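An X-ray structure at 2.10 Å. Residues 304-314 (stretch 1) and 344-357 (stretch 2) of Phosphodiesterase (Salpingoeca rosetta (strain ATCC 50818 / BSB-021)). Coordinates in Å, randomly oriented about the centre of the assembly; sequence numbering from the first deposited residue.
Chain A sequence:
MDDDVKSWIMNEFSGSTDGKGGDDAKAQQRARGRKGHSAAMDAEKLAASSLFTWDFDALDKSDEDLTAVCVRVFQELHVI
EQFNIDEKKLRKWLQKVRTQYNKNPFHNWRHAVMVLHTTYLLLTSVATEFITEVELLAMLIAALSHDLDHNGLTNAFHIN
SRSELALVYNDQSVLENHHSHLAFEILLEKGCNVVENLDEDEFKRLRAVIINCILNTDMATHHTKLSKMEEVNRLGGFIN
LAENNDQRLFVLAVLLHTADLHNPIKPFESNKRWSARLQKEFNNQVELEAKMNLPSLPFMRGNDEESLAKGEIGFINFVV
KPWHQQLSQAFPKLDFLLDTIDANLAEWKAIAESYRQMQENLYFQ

Stretch 1 304-314: DEESLAKGEIG
Stretch 2 344-357: NLAEWKAIAESYRQ

Two α-helices, 305-314 and 344-357, pack with their N-to-C directions 139° apart, roughly antiparallel but clearly splayed, and their axes approach to 8.6 Å. Backbone torsions are helical throughout both (phi -61 to -70°, psi mostly -33 to -49°), and each ladder is intact, N bonding back to the O four residues earlier, as in Ala-309 N to Glu-305 O at 3.0 Å and Ala-352 N to Trp-348 O at 2.9 Å. Asp-304 lies just before the first helix (phi/psi -122/-180°, chi1 p) and caps it: Asp-304 OD1 accepts from Ser-307 N at 2.8 Å, and Ser-307 OG donates to the same OD1 at 3.1 Å. Register is set by the CA atoms of Ala-309 and Trp-348, 5.1 Å apart, and those of Ile-313 and Leu-345, 6.2 Å apart. The contact buries 645 Å², both sides summed.

Trp-348 has the largest covered area, 108 Å²; it is buried, as are Ala-309 and Ala-352. Its CA-to-CB bond points toward the first helix, and chi1 m with chi2 116° settles the indole among Leu-308, Ala-309, Glu-312 and Ile-313. Glu-312 (chi1 and chi2 both m) lies over one face: Glu-312 CB is 3.6 Å from the centroid of the Trp-348 five-membered ring and 1° off the normal, a CH-pi contact that employs the aliphatic part of an acidic residue. Ala-309 CB reaches Trp-348 CE3 at 3.7 Å, its small side chain fitting where the backbones are close, and Leu-308 CD2 (chi1 t, chi2 p) meets Trp-348 CH2 at 3.8 Å. Trp-348 NE1 and Glu-312 OE2 are hydrogen-bonded elsewhere in the structure.

Ile-313, with 85 Å² covered, is the reciprocal knob, its branched, apolar side chain filling the hole among Leu-345, Trp-348, Lys-349 and small Ala-352. Its CA-to-CB bond runs sideways, but chi1 m and chi2 t bring the end nearer: Ile-313 CD1 is 3.8 Å from Ala-352 CB, Ile-313 CG1 3.8 Å from Trp-348 CB, and Ile-313 CG2 4.0 Å from Leu-345 CD1 (Leu-345 chi1 t, chi2 p). Ala-309 CB extends the apolar patch, 4.0 Å from Ile-351 CG2 and 4.3 Å from Ala-352 CB.

Tyr-355, with 80 Å² covered, closes the other end, pairing a ring face for packing with a hydroxyl for bonding. With chi1 m and chi2 -79°, Tyr-355 OH donates to Glu-305 OE1 in a very short 2.5 Å hydrogen bond, the carboxylate oxygen lying at the ring edge; Glu-305 reaches it with chi1 and chi2 both t. Glu-306 CB lies over one face of Tyr-355, 4.1 Å from the ring centroid and 22° off the normal, another CH-pi contact. Glu-306 is likewise extended (chi1 and chi2 t). One water bridges the helices, donating to Ala-352 O at 2.6 Å and, weakly, to Glu-306 OE2 at 3.5 Å.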

# COMPACT_ATOMS: atom_id res chain seq x y z
N ASP A 304 -13.05 -1.08 -18.55
CA ASP A 304 -13.77 -2.24 -18.06
C ASP A 304 -13.71 -2.29 -16.54
O ASP A 304 -13.12 -1.42 -15.89
CB ASP A 304 -13.21 -3.53 -18.67
CG ASP A 304 -11.70 -3.61 -18.61
OD1 ASP A 304 -11.15 -3.52 -17.49
OD2 ASP A 304 -11.07 -3.76 -19.67
N GLU A 305 -14.34 -3.32 -15.97
CA GLU A 305 -14.39 -3.45 -14.52
C GLU A 305 -13.03 -3.75 -13.92
O GLU A 305 -12.73 -3.31 -12.80
CB GLU A 305 -15.40 -4.54 -14.13
CG GLU A 305 -15.77 -4.54 -12.65
CD GLU A 305 -16.86 -5.56 -12.33
OE1 GLU A 305 -16.72 -6.73 -12.74
OE2 GLU A 305 -17.85 -5.18 -11.68
N GLU A 306 -12.19 -4.51 -14.63
CA GLU A 306 -10.86 -4.82 -14.11
C GLU A 306 -9.99 -3.57 -14.03
O GLU A 306 -9.24 -3.39 -13.06
CB GLU A 306 -10.18 -5.88 -14.98
CG GLU A 306 -8.80 -6.29 -14.49
CD GLU A 306 -8.12 -7.28 -15.41
OE1 GLU A 306 -8.61 -7.47 -16.55
OE2 GLU A 306 -7.10 -7.86 -15.00
N SER A 307 -10.08 -2.70 -15.04
CA SER A 307 -9.35 -1.44 -14.98
C SER A 307 -9.86 -0.55 -13.85
O SER A 307 -9.07 0.15 -13.20
CB SER A 307 -9.46 -0.71 -16.32
OG SER A 307 -8.81 -1.44 -17.35
N LEU A 308 -11.17 -0.57 -13.61
CA LEU A 308 -11.74 0.22 -12.53
C LEU A 308 -11.17 -0.21 -11.18
O LEU A 308 -10.73 0.63 -10.38
CB LEU A 308 -13.26 0.10 -12.54
CG LEU A 308 -14.02 0.97 -11.54
CD1 LEU A 308 -13.80 2.45 -11.84
CD2 LEU A 308 -15.50 0.63 -11.55
N ALA A 309 -11.17 -1.52 -10.91
CA ALA A 309 -10.67 -2.02 -9.63
C ALA A 309 -9.19 -1.72 -9.46
O ALA A 309 -8.75 -1.30 -8.38
CB ALA A 309 -10.93 -3.52 -9.52
N LYS A 310 -8.40 -1.92 -10.52
CA LYS A 310 -6.96 -1.66 -10.43
C LYS A 310 -6.69 -0.18 -10.17
O LYS A 310 -5.78 0.16 -9.40
CB LYS A 310 -6.26 -2.13 -11.70
N GLY A 311 -7.46 0.70 -10.80
CA GLY A 311 -7.27 2.13 -10.57
C GLY A 311 -7.67 2.55 -9.17
O GLY A 311 -7.03 3.42 -8.57
N GLU A 312 -8.73 1.94 -8.62
CA GLU A 312 -9.17 2.29 -7.28
C GLU A 312 -8.18 1.82 -6.22
O GLU A 312 -7.94 2.52 -5.23
CB GLU A 312 -10.55 1.69 -7.01
CG GLU A 312 -11.70 2.48 -7.60
CD GLU A 312 -11.84 3.86 -6.98
OE1 GLU A 312 -11.68 4.85 -7.72
OE2 GLU A 312 -12.10 3.94 -5.76
N ILE A 313 -7.60 0.64 -6.41
CA ILE A 313 -6.61 0.12 -5.46
C ILE A 313 -5.41 1.06 -5.38
O ILE A 313 -4.93 1.39 -4.29
CB ILE A 313 -6.19 -1.31 -5.84
CG1 ILE A 313 -7.38 -2.27 -5.70
CG2 ILE A 313 -5.03 -1.77 -4.97
CD1 ILE A 313 -7.18 -3.57 -6.43
N GLY A 314 -4.91 1.49 -6.54
CA GLY A 314 -3.78 2.41 -6.54
C GLY A 314 -4.13 3.78 -5.98
O GLY A 314 -3.34 4.37 -5.24
N ASN A 344 -13.56 -0.87 1.60
CA ASN A 344 -13.64 -0.67 0.15
C ASN A 344 -12.38 -1.17 -0.54
O ASN A 344 -12.46 -1.79 -1.61
CB ASN A 344 -13.87 0.80 -0.17
CG ASN A 344 -15.25 1.28 0.24
OD1 ASN A 344 -16.21 0.51 0.25
ND2 ASN A 344 -15.36 2.56 0.58
N LEU A 345 -11.21 -0.92 0.05
CA LEU A 345 -9.96 -1.42 -0.53
C LEU A 345 -9.96 -2.94 -0.62
O LEU A 345 -9.54 -3.51 -1.63
CB LEU A 345 -8.77 -0.92 0.29
CG LEU A 345 -7.39 -1.37 -0.19
CD1 LEU A 345 -7.13 -0.92 -1.62
CD2 LEU A 345 -6.31 -0.84 0.74
N ALA A 346 -10.43 -3.61 0.44
CA ALA A 346 -10.51 -5.07 0.41
C ALA A 346 -11.50 -5.56 -0.64
O ALA A 346 -11.29 -6.62 -1.24
CB ALA A 346 -10.90 -5.60 1.79
N GLU A 347 -12.57 -4.80 -0.89
CA GLU A 347 -13.53 -5.20 -1.90
C GLU A 347 -12.95 -5.06 -3.30
O GLU A 347 -13.11 -5.97 -4.13
CB GLU A 347 -14.81 -4.37 -1.76
CG GLU A 347 -16.05 -5.06 -2.28
CD GLU A 347 -16.58 -6.10 -1.32
OE1 GLU A 347 -17.00 -5.72 -0.20
OE2 GLU A 347 -16.58 -7.30 -1.67
N TRP A 348 -12.28 -3.94 -3.59
CA TRP A 348 -11.67 -3.77 -4.90
C TRP A 348 -10.60 -4.82 -5.17
O TRP A 348 -10.46 -5.30 -6.30
CB TRP A 348 -11.07 -2.36 -5.02
CG TRP A 348 -12.09 -1.26 -5.13
CD1 TRP A 348 -12.30 -0.25 -4.24
CD2 TRP A 348 -13.03 -1.05 -6.19
NE1 TRP A 348 -13.31 0.57 -4.68
CE2 TRP A 348 -13.77 0.10 -5.88
CE3 TRP A 348 -13.31 -1.73 -7.38
CZ2 TRP A 348 -14.78 0.59 -6.70
CZ3 TRP A 348 -14.31 -1.24 -8.21
CH2 TRP A 348 -15.04 -0.09 -7.86
N LYS A 349 -9.85 -5.21 -4.13
CA LYS A 349 -8.82 -6.23 -4.30
C LYS A 349 -9.43 -7.60 -4.58
O LYS A 349 -8.83 -8.41 -5.29
CB LYS A 349 -7.93 -6.28 -3.06
CG LYS A 349 -7.01 -5.07 -2.92
CD LYS A 349 -6.18 -5.15 -1.65
CE LYS A 349 -5.21 -6.32 -1.70
NZ LYS A 349 -4.37 -6.39 -0.47
N ALA A 350 -10.61 -7.88 -4.02
CA ALA A 350 -11.30 -9.13 -4.34
C ALA A 350 -11.73 -9.16 -5.80
O ALA A 350 -11.65 -10.21 -6.45
CB ALA A 350 -12.50 -9.32 -3.42
N ILE A 351 -12.18 -8.02 -6.33
CA ILE A 351 -12.57 -7.95 -7.73
C ILE A 351 -11.35 -8.11 -8.63
O ILE A 351 -11.39 -8.83 -9.64
CB ILE A 351 -13.32 -6.63 -8.02
CG1 ILE A 351 -14.60 -6.57 -7.19
CG2 ILE A 351 -13.61 -6.49 -9.51
CD1 ILE A 351 -15.29 -5.23 -7.25
N ALA A 352 -10.25 -7.43 -8.29
CA ALA A 352 -9.04 -7.53 -9.11
C ALA A 352 -8.46 -8.94 -9.07
O ALA A 352 -7.94 -9.43 -10.09
CB ALA A 352 -8.01 -6.51 -8.64
N GLU A 353 -8.54 -9.61 -7.92
CA GLU A 353 -8.02 -10.97 -7.82
C GLU A 353 -8.82 -11.93 -8.68
O GLU A 353 -8.26 -12.86 -9.27
CB GLU A 353 -8.02 -11.42 -6.36
N SER A 354 -10.14 -11.73 -8.77
CA SER A 354 -10.97 -12.59 -9.61
C SER A 354 -10.60 -12.45 -11.08
O SER A 354 -10.47 -13.46 -11.79
CB SER A 354 -12.45 -12.28 -9.39
OG SER A 354 -13.24 -12.83 -10.42
N TYR A 355 -10.41 -11.22 -11.55
CA TYR A 355 -10.05 -11.00 -12.95
C TYR A 355 -8.64 -11.50 -13.24
O TYR A 355 -8.39 -12.09 -14.29
CB TYR A 355 -10.18 -9.53 -13.31
CG TYR A 355 -11.59 -9.10 -13.63
CD1 TYR A 355 -12.15 -9.37 -14.87
CD2 TYR A 355 -12.36 -8.44 -12.69
CE1 TYR A 355 -13.44 -8.98 -15.17
CE2 TYR A 355 -13.66 -8.05 -12.98
CZ TYR A 355 -14.19 -8.32 -14.22
OH TYR A 355 -15.48 -7.94 -14.52
N ARG A 356 -7.70 -11.28 -12.31
CA ARG A 356 -6.34 -11.78 -12.50
C ARG A 356 -6.31 -13.30 -12.50
O ARG A 356 -5.55 -13.91 -13.26
CB ARG A 356 -5.42 -11.23 -11.41
CG ARG A 356 -3.94 -11.35 -11.73
CD ARG A 356 -3.08 -10.89 -10.56
NE ARG A 356 -3.50 -9.58 -10.07
CZ ARG A 356 -2.96 -8.42 -10.46
NH1 ARG A 356 -3.41 -7.28 -9.95
NH2 ARG A 356 -1.99 -8.41 -11.35
N GLN A 357 -7.12 -13.93 -11.64
CA GLN A 357 -7.19 -15.39 -11.61
C GLN A 357 -7.76 -15.93 -12.90
O GLN A 357 -7.57 -17.11 -13.22
CB GLN A 357 -8.05 -15.89 -10.43
O HOH W 1 -6.57 -7.85 -11.58